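Local coordinates for Ice-binding protein (Leucosporidium, PDB 3UYU) that binds to the surface of ice crystals and inhibits their growth, conferring freeze tolerance on the yeast with low thermal hysteresis activity, at residues Gln93-Val98 with Ala170-Asp175; Ile22-Asp27 with Ser60-Gly65; Leu150-Ala153 with Ala157-Leu160. The protein carries 2 engineered substitutions. All blocks are in the same frame, centred on the assembly; numbering follows the deposited sequence.

Contact 1 of 3, residues Gln93-Val98 with Ala170-Asp175; sequences QAAGFV and AFQVGD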
ATOM      1  N   GLN A  93       6.095   3.291 -12.737  1.00 12.59           N
ATOM      2  CA  GLN A  93       7.297   2.479 -12.740  1.00 12.33           C
ATOM      3  C   GLN A  93       7.473   1.887 -14.128  1.00 12.13           C
ATOM      4  O   GLN A  93       8.555   1.939 -14.698  1.00 12.99           O
ATOM      5  CB  GLN A  93       7.242   1.399 -11.658  1.00  9.72           C
ATOM      6  CG  GLN A  93       8.519   0.568 -11.668  1.00 13.52           C
ATOM      7  CD  GLN A  93       8.494  -0.639 -10.734  1.00 15.19           C
ATOM      8  OE1 GLN A  93       7.456  -1.122 -10.341  1.00 15.06           O
ATOM      9  NE2 GLN A  93       9.663  -1.195 -10.475  1.00 18.26           N
ATOM     10  N   ALA A  94       6.414   1.271 -14.648  1.00 11.50           N
ATOM     11  CA  ALA A  94       6.491   0.671 -15.999  1.00 13.13           C
ATOM     12  C   ALA A  94       6.858   1.663 -17.088  1.00 12.93           C
ATOM     13  O   ALA A  94       7.656   1.358 -17.979  1.00 14.13           O
ATOM     14  CB  ALA A  94       5.109  -0.067 -16.307  1.00 12.32           C
ATOM     15  N   ALA A  95       6.253   2.861 -17.036  1.00 13.34           N
ATOM     16  CA  ALA A  95       6.553   3.952 -18.009  1.00 14.78           C
ATOM     17  C   ALA A  95       7.960   4.513 -17.815  1.00 16.31           C
ATOM     18  O   ALA A  95       8.536   5.090 -18.785  1.00 17.82           O
ATOM     19  CB  ALA A  95       5.560   5.052 -17.877  1.00 15.15           C
ATOM     20  N   GLY A  96       8.520   4.311 -16.610  1.00 16.91           N
ATOM     21  CA  GLY A  96       9.806   4.929 -16.209  1.00 17.16           C
ATOM     22  C   GLY A  96      11.080   4.222 -16.521  1.00 18.03           C
ATOM     23  O   GLY A  96      12.150   4.845 -16.452  1.00 19.08           O
ATOM     24  N   PHE A  97      11.038   2.919 -16.898  1.00 17.61           N
ATOM     25  CA  PHE A  97      12.254   2.185 -17.221  1.00 16.98           C
ATOM     26  C   PHE A  97      12.942   2.803 -18.443  1.00 18.17           C
ATOM     27  O   PHE A  97      12.285   3.198 -19.412  1.00 17.60           O
ATOM     28  CB  PHE A  97      11.953   0.718 -17.559  1.00 15.85           C
ATOM     29  CG  PHE A  97      11.490  -0.133 -16.400  1.00 14.74           C
ATOM     30  CD1 PHE A  97      12.332  -0.453 -15.351  1.00 19.06           C
ATOM     31  CD2 PHE A  97      10.181  -0.722 -16.430  1.00 14.63           C
ATOM     32  CE1 PHE A  97      11.868  -1.278 -14.252  1.00 19.74           C
ATOM     33  CE2 PHE A  97       9.719  -1.562 -15.351  1.00 14.81           C
ATOM     34  CZ  PHE A  97      10.549  -1.847 -14.287  1.00 20.27           C
ATOM     35  N   VAL A  98      14.272   2.868 -18.373  1.00 17.97           N
ATOM     36  CA  VAL A  98      15.073   3.513 -19.424  1.00 19.84           C
ATOM     37  C   VAL A  98      15.767   2.441 -20.254  1.00 20.14           C
ATOM     38  O   VAL A  98      15.828   1.255 -19.876  1.00 20.35           O
ATOM     39  CB  VAL A  98      16.124   4.509 -18.854  1.00 20.15           C
ATOM     40  CG1 VAL A  98      15.417   5.703 -18.263  1.00 22.85           C
ATOM     41  CG2 VAL A  98      17.079   3.775 -17.934  1.00 19.77           C
ATOM     42  N   ALA A 170       4.019  -7.149 -18.243  1.00 10.02           N
ATOM     43  CA  ALA A 170       3.273  -5.906 -17.942  1.00 10.41           C
ATOM     44  C   ALA A 170       3.203  -4.995 -19.135  1.00 10.41           C
ATOM     45  O   ALA A 170       4.226  -4.771 -19.790  1.00 13.12           O
ATOM     46  CB  ALA A 170       3.942  -5.168 -16.776  1.00 10.73           C
ATOM     47  N   PHE A 171       1.986  -4.499 -19.414  1.00 11.05           N
ATOM     48  CA  PHE A 171       1.753  -3.590 -20.520  1.00 12.50           C
ATOM     49  C   PHE A 171       1.337  -2.256 -19.974  1.00 12.17           C
ATOM     50  O   PHE A 171       0.262  -2.122 -19.374  1.00 14.01           O
ATOM     51  CB  PHE A 171       0.588  -4.134 -21.394  1.00 12.43           C
ATOM     52  CG  PHE A 171       0.964  -5.270 -22.348  1.00 12.56           C
ATOM     53  CD1 PHE A 171       1.196  -4.984 -23.701  1.00 16.43           C
ATOM     54  CD2 PHE A 171       0.998  -6.610 -21.917  1.00 18.79           C
ATOM     55  CE1 PHE A 171       1.518  -6.005 -24.642  1.00 16.79           C
ATOM     56  CE2 PHE A 171       1.351  -7.658 -22.839  1.00 15.48           C
ATOM     57  CZ  PHE A 171       1.577  -7.355 -24.177  1.00 15.98           C
ATOM     58  N   GLN A 172       2.159  -1.242 -20.233  1.00 13.51           N
ATOM     59  CA  GLN A 172       1.765   0.129 -19.824  1.00 11.38           C
ATOM     60  C   GLN A 172       1.280   0.841 -21.079  1.00 11.16           C
ATOM     61  O   GLN A 172       2.034   0.914 -22.042  1.00 12.50           O
ATOM     62  CB  GLN A 172       3.013   0.831 -19.276  1.00 11.38           C
ATOM     63  CG  GLN A 172       2.837   2.413 -19.074  1.00 14.08           C
ATOM     64  CD  GLN A 172       3.242   3.195 -20.306  1.00 13.96           C
ATOM     65  OE1 GLN A 172       4.344   2.999 -20.847  1.00 16.87           O
ATOM     66  NE2 GLN A 172       2.368   4.148 -20.730  1.00 14.70           N
ATOM     67  N   VAL A 173       0.020   1.303 -21.053  1.00 11.97           N
ATOM     68  CA  VAL A 173      -0.571   1.850 -22.286  1.00 12.86           C
ATOM     69  C   VAL A 173      -1.167   3.225 -22.009  1.00 14.69           C
ATOM     70  O   VAL A 173      -2.035   3.386 -21.162  1.00 14.33           O
ATOM     71  CB  VAL A 173      -1.696   0.938 -22.734  1.00 12.90           C
ATOM     72  CG1 VAL A 173      -2.305   1.398 -24.070  1.00 12.91           C
ATOM     73  CG2 VAL A 173      -1.237  -0.590 -22.812  1.00 16.48           C
ATOM     74  N   GLY A 174      -0.777   4.190 -22.853  1.00 14.17           N
ATOM     75  CA  GLY A 174      -1.195   5.622 -22.626  1.00 16.71           C
ATOM     76  C   GLY A 174      -2.636   5.912 -23.050  1.00 18.87           C
ATOM     77  O   GLY A 174      -3.314   6.727 -22.401  1.00 20.51           O
ATOM     78  N   ASP A 175      -3.097   5.284 -24.143  1.00 19.49           N
ATOM     79  CA  ASP A 175      -4.424   5.528 -24.744  1.00 20.86           C
ATOM     80  C   ASP A 175      -5.302   4.237 -24.688  1.00 20.04           C
ATOM     81  O   ASP A 175      -4.894   3.243 -24.098  1.00 21.31           O
ATOM     82  CB  ASP A 175      -4.281   6.052 -26.180  1.00 20.98           C
ATOM     83  CG  ASP A 175      -3.803   7.503 -26.252  1.00 30.34           C
ATOM     84  OD1 ASP A 175      -4.209   8.307 -25.353  1.00 34.93           O
ATOM     85  OD2 ASP A 175      -3.074   7.855 -27.242  1.00 35.55           O
TER

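Contact 2 of 3, residues Ile22-Asp27 with Ser60-Gly65; sequences ISSVPD and SPQVTG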
ATOM      1  N   ILE A  22     -16.817   0.237 -13.874  1.00 12.58           N
ATOM      2  CA  ILE A  22     -16.670  -1.071 -14.571  1.00 12.60           C
ATOM      3  C   ILE A  22     -18.038  -1.443 -15.053  1.00 13.55           C
ATOM      4  O   ILE A  22     -18.979  -1.423 -14.255  1.00 14.65           O
ATOM      5  CB  ILE A  22     -16.119  -2.140 -13.636  1.00 12.87           C
ATOM      6  CG1 ILE A  22     -14.714  -1.747 -13.084  1.00 11.60           C
ATOM      7  CG2 ILE A  22     -15.990  -3.597 -14.369  1.00 12.35           C
ATOM      8  CD1 ILE A  22     -14.339  -2.636 -11.849  1.00 11.81           C
ATOM      9  N   SER A  23     -18.182  -1.805 -16.350  1.00 12.34           N
ATOM     10  CA  SER A  23     -19.507  -2.247 -16.845  1.00 15.01           C
ATOM     11  C   SER A  23     -19.396  -3.672 -17.383  1.00 14.29           C
ATOM     12  O   SER A  23     -18.284  -4.068 -17.761  1.00 12.97           O
ATOM     13  CB  SER A  23     -19.962  -1.368 -18.022  1.00 13.03           C
ATOM     14  OG  SER A  23     -19.012  -1.312 -19.084  1.00 14.98           O
ATOM     15  N   SER A  24     -20.502  -4.413 -17.404  1.00 13.09           N
ATOM     16  CA  SER A  24     -20.479  -5.718 -18.028  1.00 14.75           C
ATOM     17  C   SER A  24     -21.746  -5.863 -18.866  1.00 14.56           C
ATOM     18  O   SER A  24     -22.880  -5.606 -18.357  1.00 15.98           O
ATOM     19  CB  SER A  24     -20.511  -6.774 -16.927  1.00 13.50           C
ATOM     20  OG  SER A  24     -20.568  -8.093 -17.535  1.00 14.27           O
ATOM     21  N   VAL A  25     -21.541  -6.291 -20.115  1.00 15.31           N
ATOM     22  CA  VAL A  25     -22.652  -6.963 -20.788  1.00 16.75           C
ATOM     23  C   VAL A  25     -22.668  -8.494 -20.382  1.00 15.53           C
ATOM     24  O   VAL A  25     -21.699  -9.207 -20.660  1.00 14.29           O
ATOM     25  CB  VAL A  25     -22.778  -6.635 -22.291  1.00 18.53           C
ATOM     26  CG1 VAL A  25     -22.042  -5.418 -22.852  1.00 18.73           C
ATOM     27  CG2 VAL A  25     -23.518  -7.639 -23.107  1.00 18.46           C
ATOM     28  N   PRO A  26     -23.702  -8.971 -19.688  1.00 15.10           N
ATOM     29  CA  PRO A  26     -23.622 -10.334 -19.069  1.00 15.25           C
ATOM     30  C   PRO A  26     -23.771 -11.449 -20.115  1.00 15.95           C
ATOM     31  O   PRO A  26     -24.403 -11.202 -21.166  1.00 18.43           O
ATOM     32  CB  PRO A  26     -24.781 -10.392 -18.038  1.00 17.08           C
ATOM     33  CG  PRO A  26     -25.613  -9.107 -18.365  1.00 17.59           C
ATOM     34  CD  PRO A  26     -24.947  -8.229 -19.349  1.00 16.68           C
ATOM     35  N   ASP A  27     -23.196 -12.628 -19.855  1.00 14.49           N
ATOM     36  CA  ASP A  27     -22.463 -12.959 -18.604  1.00 16.13           C
ATOM     37  C   ASP A  27     -20.951 -12.873 -18.789  1.00 15.92           C
ATOM     38  O   ASP A  27     -20.356 -13.574 -19.592  1.00 15.87           O
ATOM     39  CB  ASP A  27     -22.766 -14.379 -18.187  1.00 15.62           C
ATOM     40  CG  ASP A  27     -24.176 -14.554 -17.644  1.00 21.06           C
ATOM     41  OD1 ASP A  27     -24.732 -15.672 -17.863  1.00 24.82           O
ATOM     42  OD2 ASP A  27     -24.723 -13.610 -16.999  1.00 23.18           O
ATOM     43  N   SER A  60     -21.743 -10.682  -6.902  1.00 14.50           N
ATOM     44  CA  SER A  60     -22.405 -10.864  -8.222  1.00 12.71           C
ATOM     45  C   SER A  60     -22.173 -12.303  -8.711  1.00 13.62           C
ATOM     46  O   SER A  60     -21.097 -12.836  -8.529  1.00 12.91           O
ATOM     47  CB  SER A  60     -21.764  -9.999  -9.252  1.00 11.38           C
ATOM     48  OG  SER A  60     -22.228 -10.313 -10.571  1.00 12.93           O
ATOM     49  N   PRO A  61     -23.166 -12.921  -9.380  1.00 11.97           N
ATOM     50  CA  PRO A  61     -22.938 -14.252  -9.923  1.00 13.42           C
ATOM     51  C   PRO A  61     -21.781 -14.248 -10.921  1.00 11.98           C
ATOM     52  O   PRO A  61     -21.179 -15.326 -11.115  1.00 14.71           O
ATOM     53  CB  PRO A  61     -24.279 -14.592 -10.624  1.00 12.92           C
ATOM     54  CG  PRO A  61     -25.305 -13.771  -9.842  1.00 13.70           C
ATOM     55  CD  PRO A  61     -24.558 -12.457  -9.587  1.00 12.71           C
ATOM     56  N   GLN A  62     -21.442 -13.092 -11.517  1.00 12.36           N
ATOM     57  CA  GLN A  62     -20.384 -12.989 -12.498  1.00 12.40           C
ATOM     58  C   GLN A  62     -18.998 -12.847 -11.890  1.00 11.94           C
ATOM     59  O   GLN A  62     -18.083 -12.845 -12.653  1.00 11.97           O
ATOM     60  CB  GLN A  62     -20.615 -11.817 -13.419  1.00 11.58           C
ATOM     61  CG  GLN A  62     -21.951 -11.962 -14.267  1.00 12.91           C
ATOM     62  CD  GLN A  62     -22.273 -10.665 -14.968  1.00 14.79           C
ATOM     63  OE1 GLN A  62     -23.269  -9.913 -14.510  1.00 17.72           O
ATOM     64  NE2 GLN A  62     -21.542 -10.295 -15.955  1.00 10.65           N
ATOM     65  N   VAL A  63     -18.885 -12.696 -10.566  1.00 12.27           N
ATOM     66  CA  VAL A  63     -17.546 -12.445  -9.951  1.00 12.10           C
ATOM     67  C   VAL A  63     -17.386 -13.519  -8.907  1.00 11.24           C
ATOM     68  O   VAL A  63     -18.210 -13.727  -8.002  1.00 12.69           O
ATOM     69  CB  VAL A  63     -17.503 -11.061  -9.294  1.00 11.52           C
ATOM     70  CG1 VAL A  63     -16.154 -10.831  -8.513  1.00 13.00           C
ATOM     71  CG2 VAL A  63     -17.601  -9.979 -10.325  1.00 13.38           C
ATOM     72  N   THR A  64     -16.274 -14.273  -9.008  1.00 11.49           N
ATOM     73  CA  THR A  64     -15.904 -15.196  -7.959  1.00 10.63           C
ATOM     74  C   THR A  64     -14.891 -14.461  -7.049  1.00 12.09           C
ATOM     75  O   THR A  64     -13.720 -14.349  -7.392  1.00 13.68           O
ATOM     76  CB  THR A  64     -15.341 -16.523  -8.542  1.00 12.58           C
ATOM     77  OG1 THR A  64     -16.390 -17.144  -9.304  1.00 13.05           O
ATOM     78  CG2 THR A  64     -15.019 -17.450  -7.387  1.00 12.23           C
ATOM     79  N   GLY A  65     -15.446 -13.867  -5.981  1.00 12.00           N
ATOM     80  CA  GLY A  65     -14.670 -12.936  -5.125  1.00 11.16           C
ATOM     81  C   GLY A  65     -15.607 -11.853  -4.678  1.00 11.56           C
ATOM     82  O   GLY A  65     -16.828 -12.081  -4.569  1.00 13.43           O
TER

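Contact 3 of 3, residues Leu150-Ala153 with Ala157-Leu160; sequences LSMA and AFTL. Engineered in segment 150-153: Met-152 (natural residue Leu).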
ATOM      1  N   LEU A 150      -3.627   0.339 -27.553  1.00 13.53           N
ATOM      2  CA  LEU A 150      -3.269  -1.048 -27.815  1.00 15.22           C
ATOM      3  C   LEU A 150      -4.523  -1.784 -28.315  1.00 16.03           C
ATOM      4  O   LEU A 150      -5.583  -1.725 -27.706  1.00 17.39           O
ATOM      5  CB  LEU A 150      -2.784  -1.677 -26.518  1.00 14.45           C
ATOM      6  CG  LEU A 150      -1.962  -2.978 -26.551  1.00 17.60           C
ATOM      7  CD1 LEU A 150      -2.139  -3.932 -25.303  1.00 15.17           C
ATOM      8  CD2 LEU A 150      -1.391  -3.599 -27.745  1.00 15.96           C
ATOM      9  N   SER A 151      -4.424  -2.511 -29.429  1.00 16.96           N
ATOM     10  CA  SER A 151      -5.605  -3.231 -29.952  1.00 17.75           C
ATOM     11  C   SER A 151      -5.178  -4.595 -30.373  1.00 16.93           C
ATOM     12  O   SER A 151      -4.106  -4.736 -30.981  1.00 17.43           O
ATOM     13  CB  SER A 151      -6.156  -2.638 -31.277  1.00 18.62           C
ATOM     14  OG  SER A 151      -6.134  -1.235 -31.334  1.00 30.33           O
HETATM   15  N   MSE A 152      -6.026  -5.567 -30.064  1.00 15.93           N
HETATM   16  CA  MSE A 152      -5.817  -7.000 -30.457  1.00 18.41           C
HETATM   17  C   MSE A 152      -6.959  -7.361 -31.368  1.00 17.13           C
HETATM   18  O   MSE A 152      -8.136  -7.153 -31.005  1.00 15.93           O
HETATM   19  CB  MSE A 152      -5.885  -7.961 -29.255  1.00 20.66           C
HETATM   20  CG  MSE A 152      -4.671  -8.061 -28.424  1.00 24.02           C
HETATM   21 SE   MSE A 152      -5.112  -9.382 -27.016  1.00 44.12          SE
HETATM   22  CE  MSE A 152      -4.847 -11.077 -27.997  1.00 39.59           C
ATOM     23  N   ALA A 153      -6.599  -7.913 -32.533  1.00 16.88           N
ATOM     24  CA  ALA A 153      -7.652  -8.285 -33.501  1.00 17.41           C
ATOM     25  C   ALA A 153      -8.527  -9.443 -32.961  1.00 17.18           C
ATOM     26  O   ALA A 153      -8.139 -10.190 -32.042  1.00 18.45           O
ATOM     27  CB  ALA A 153      -7.063  -8.680 -34.843  1.00 17.43           C
ATOM     28  N   ALA A 157      -4.611 -14.833 -30.078  1.00 14.69           N
ATOM     29  CA  ALA A 157      -4.298 -15.350 -28.754  1.00 15.55           C
ATOM     30  C   ALA A 157      -2.864 -15.139 -28.358  1.00 13.93           C
ATOM     31  O   ALA A 157      -1.929 -15.300 -29.169  1.00 13.66           O
ATOM     32  CB  ALA A 157      -4.668 -16.837 -28.689  1.00 16.59           C
ATOM     33  N   PHE A 158      -2.639 -14.712 -27.111  1.00 13.93           N
ATOM     34  CA  PHE A 158      -1.294 -14.680 -26.516  1.00 13.21           C
ATOM     35  C   PHE A 158      -0.922 -16.074 -26.021  1.00 14.20           C
ATOM     36  O   PHE A 158      -1.721 -16.719 -25.352  1.00 17.03           O
ATOM     37  CB  PHE A 158      -1.189 -13.697 -25.313  1.00 12.84           C
ATOM     38  CG  PHE A 158      -1.208 -12.208 -25.694  1.00 13.63           C
ATOM     39  CD1 PHE A 158      -1.671 -11.742 -26.950  1.00 13.84           C
ATOM     40  CD2 PHE A 158      -0.820 -11.297 -24.727  1.00 17.28           C
ATOM     41  CE1 PHE A 158      -1.731 -10.309 -27.202  1.00 16.68           C
ATOM     42  CE2 PHE A 158      -0.913  -9.899 -24.932  1.00 16.49           C
ATOM     43  CZ  PHE A 158      -1.308  -9.411 -26.194  1.00 12.97           C
ATOM     44  N   THR A 159       0.276 -16.540 -26.414  1.00 14.38           N
ATOM     45  CA  THR A 159       0.749 -17.886 -26.029  1.00 15.50           C
ATOM     46  C   THR A 159       2.012 -17.733 -25.218  1.00 15.26           C
ATOM     47  O   THR A 159       2.855 -16.854 -25.486  1.00 14.92           O
ATOM     48  CB  THR A 159       0.949 -18.762 -27.348  1.00 16.51           C
ATOM     49  OG1 THR A 159       2.107 -18.361 -27.996  1.00 26.92           O
ATOM     50  CG2 THR A 159      -0.165 -18.638 -28.230  1.00 19.27           C
ATOM     51  N   LEU A 160       2.162 -18.595 -24.213  1.00 14.37           N
ATOM     52  CA  LEU A 160       3.357 -18.583 -23.384  1.00 14.26           C
ATOM     53  C   LEU A 160       4.237 -19.767 -23.861  1.00 15.87           C
ATOM     54  O   LEU A 160       3.738 -20.915 -24.179  1.00 17.05           O
ATOM     55  CB  LEU A 160       2.994 -18.759 -21.890  1.00 12.73           C
ATOM     56  CG  LEU A 160       2.106 -17.661 -21.332  1.00 14.91           C
ATOM     57  CD1 LEU A 160       1.724 -17.975 -19.844  1.00 15.72           C
ATOM     58  CD2 LEU A 160       2.712 -16.285 -21.586  1.00 16.82           C
TER

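Contact 1 of 3, residues Gln93-Val98 with Ala170-Asp175
Ala-94 and Gln-172 meet through their beta carbons, with Ala-94 CB 3.7 Å from Gln-172 CB. Both side chains start out toward the other segment. Alanine suits the helix here: a single methyl lets the backbone come near the strand, to 6.1 Å between Ala-94 CA and Gln-172 CA, and it also touches Leu-190 on the next strand. From this point the glutamine reaches along the helix end to Ala-95. Its CG leaves anti to the backbone nitrogen (chi1 168°), and a bend at chi2 (-91°) folds the amide over against that residue. There Gln-172 OE1 is 3.7 Å from Ala-95 CA, and Gln-172 CD rests on the Ala-95 methyl. These touches are van der Waals in kind; the amide is held by a hydrogen bond between Gln-172 NE2 and the hydroxyl of Tyr-91, one turn back on the same helix. With an alanine here instead of Gln-172, the Tyr-91 hydroxyl would probably lose this partner and a gap would open against Ala-95. Beside it, Gln-145 of the adjoining strand 142-146 gives its NE2 to the backbone oxygens of Ala-94 and Phe-97, meeting carbonyls where the helix runs out. On the far side of strand 169-173, Phe-171 stacks on Phe-144. The glutamine side of the strand lies under the helix and the Phe-171 side faces the core of the coil, as befits a right-handed beta-helix with an alpha-helix packed along its flank, the fold of this ice-binding protein family.

Contact 2 of 3, residues Ile22-Asp27 with Ser60-Gly65
Ser-24 OG is hydrogen-bonded to the hydroxyl of Ser-28 and also faces the end of Gln-62, with the atom modelled as Gln-62 NE2 only 2.9 Å away. The amide of Gln-62 is probably turned over in the model, which would put its oxygen beside the serine hydroxyl, an arrangement that may be a hydrogen bond. Serine fits because its short side chain, with OG anti to the backbone nitrogen (chi1 177°), carries a hydroxyl that can serve more than one polar neighbour. Glutamine fits because it is long: extended beyond CG (chi2 169°), it spans the distance from its turn to the strand. On the way it runs past the end of that strand, where Pro-26 CB lies 4.0 Å from Gln-62 CD and Asp-27 OD2 is 4.2 Å from Gln-62 CG. The proline and the cis peptide after it carry the chain round next to the glutamine, while Pro-26 O accepts a bond from Lys-217. The base of Gln-62 is set by a type I turn from Ser-60 to Val-63, closed by a bond of 3.0 Å from Val-63 N to Ser-60 O. Ser-60 OG adds an ST turn, receiving Gln-62 N at 157°, and is itself bonded to Phe-47 O. Ser-24 points toward the turn, while its neighbour Ser-23 touches Ala-214, an inferred ice-binding position. The chemistry is that of a polar junction, buried at Ser-24 and Gln-62 and exposed at Pro-26 and Asp-27; if the amide is turned back, it probably links strand 21-25 to the turn at 60-63.

Contact 3 of 3, residues Leu150-Ala153 with Ala157-Leu160
Met-152 and Phe-158 form a Met-aromatic contact inside a right-handed beta-helix, where the chain turns from one face to another. Strand 150-152 belongs to the face that also carries the inferred ice-binding residues, and strand 158-161 to a different face, so the two side chains bridge across the interior of a corner. Met-152 is engineered, a selenomethionine where the natural protein has leucine. Its SE lies 4.2 Å from the centroid of the Phe-158 ring, 40° off the ring normal, an oblique approach. The chain runs straight to the selenium and then bends there (chi3 80°), which brings the terminal methyl close to ring atoms CD1 and CE1, again obliquely. This is the tight part: Met-152 CE is 3.3 Å from Phe-158 CE1, close for two carbons, and Met-152 SE is 3.5 Å from the same ring atom. Phenylalanine suits the site because a broad, flat ring can meet several neighbours at once; besides the selenomethionine it meets the rings of Phe-134 and Phe-185, and Phe-185 touches Met-152 as well. Together they make an apolar interior.

Toward the turn the packing is looser. Ala-157 is partly exposed and its methyl points away from strand 150-152, so what faces Met-152 there is backbone, with Met-152 CE 4.3 Å from Ala-157 N. A small residue is enough where one side looks outward. The polar partner of Ala-157 N is the carboxylate oxygen OD1 of Asp-131, to which it is hydrogen-bonded.

Overall arrangement
Along the chain contact 2 comes first and is complete before contact 1 opens; contact 3 is nested within the loop that contact 1 closes. Contacts 1 and 2 sit on opposite sides of the chain's centre, their centres about 28 Å apart. Contacts 1 and 3, with centres about 17 Å apart, touch in the interior: Phe-171 CZ is 3.6 Å from Phe-158 CE2. Contacts 2 and 3, about 23 Å apart between centres, do not touch, yet strands 21-25 and 150-152 share one parallel sheet. Together the three join helix 76-96 to strand 169-173, strand 21-25 to a turn, and two faces of a beta-helix whose face with the inferred ice-binding positions probably meets ice.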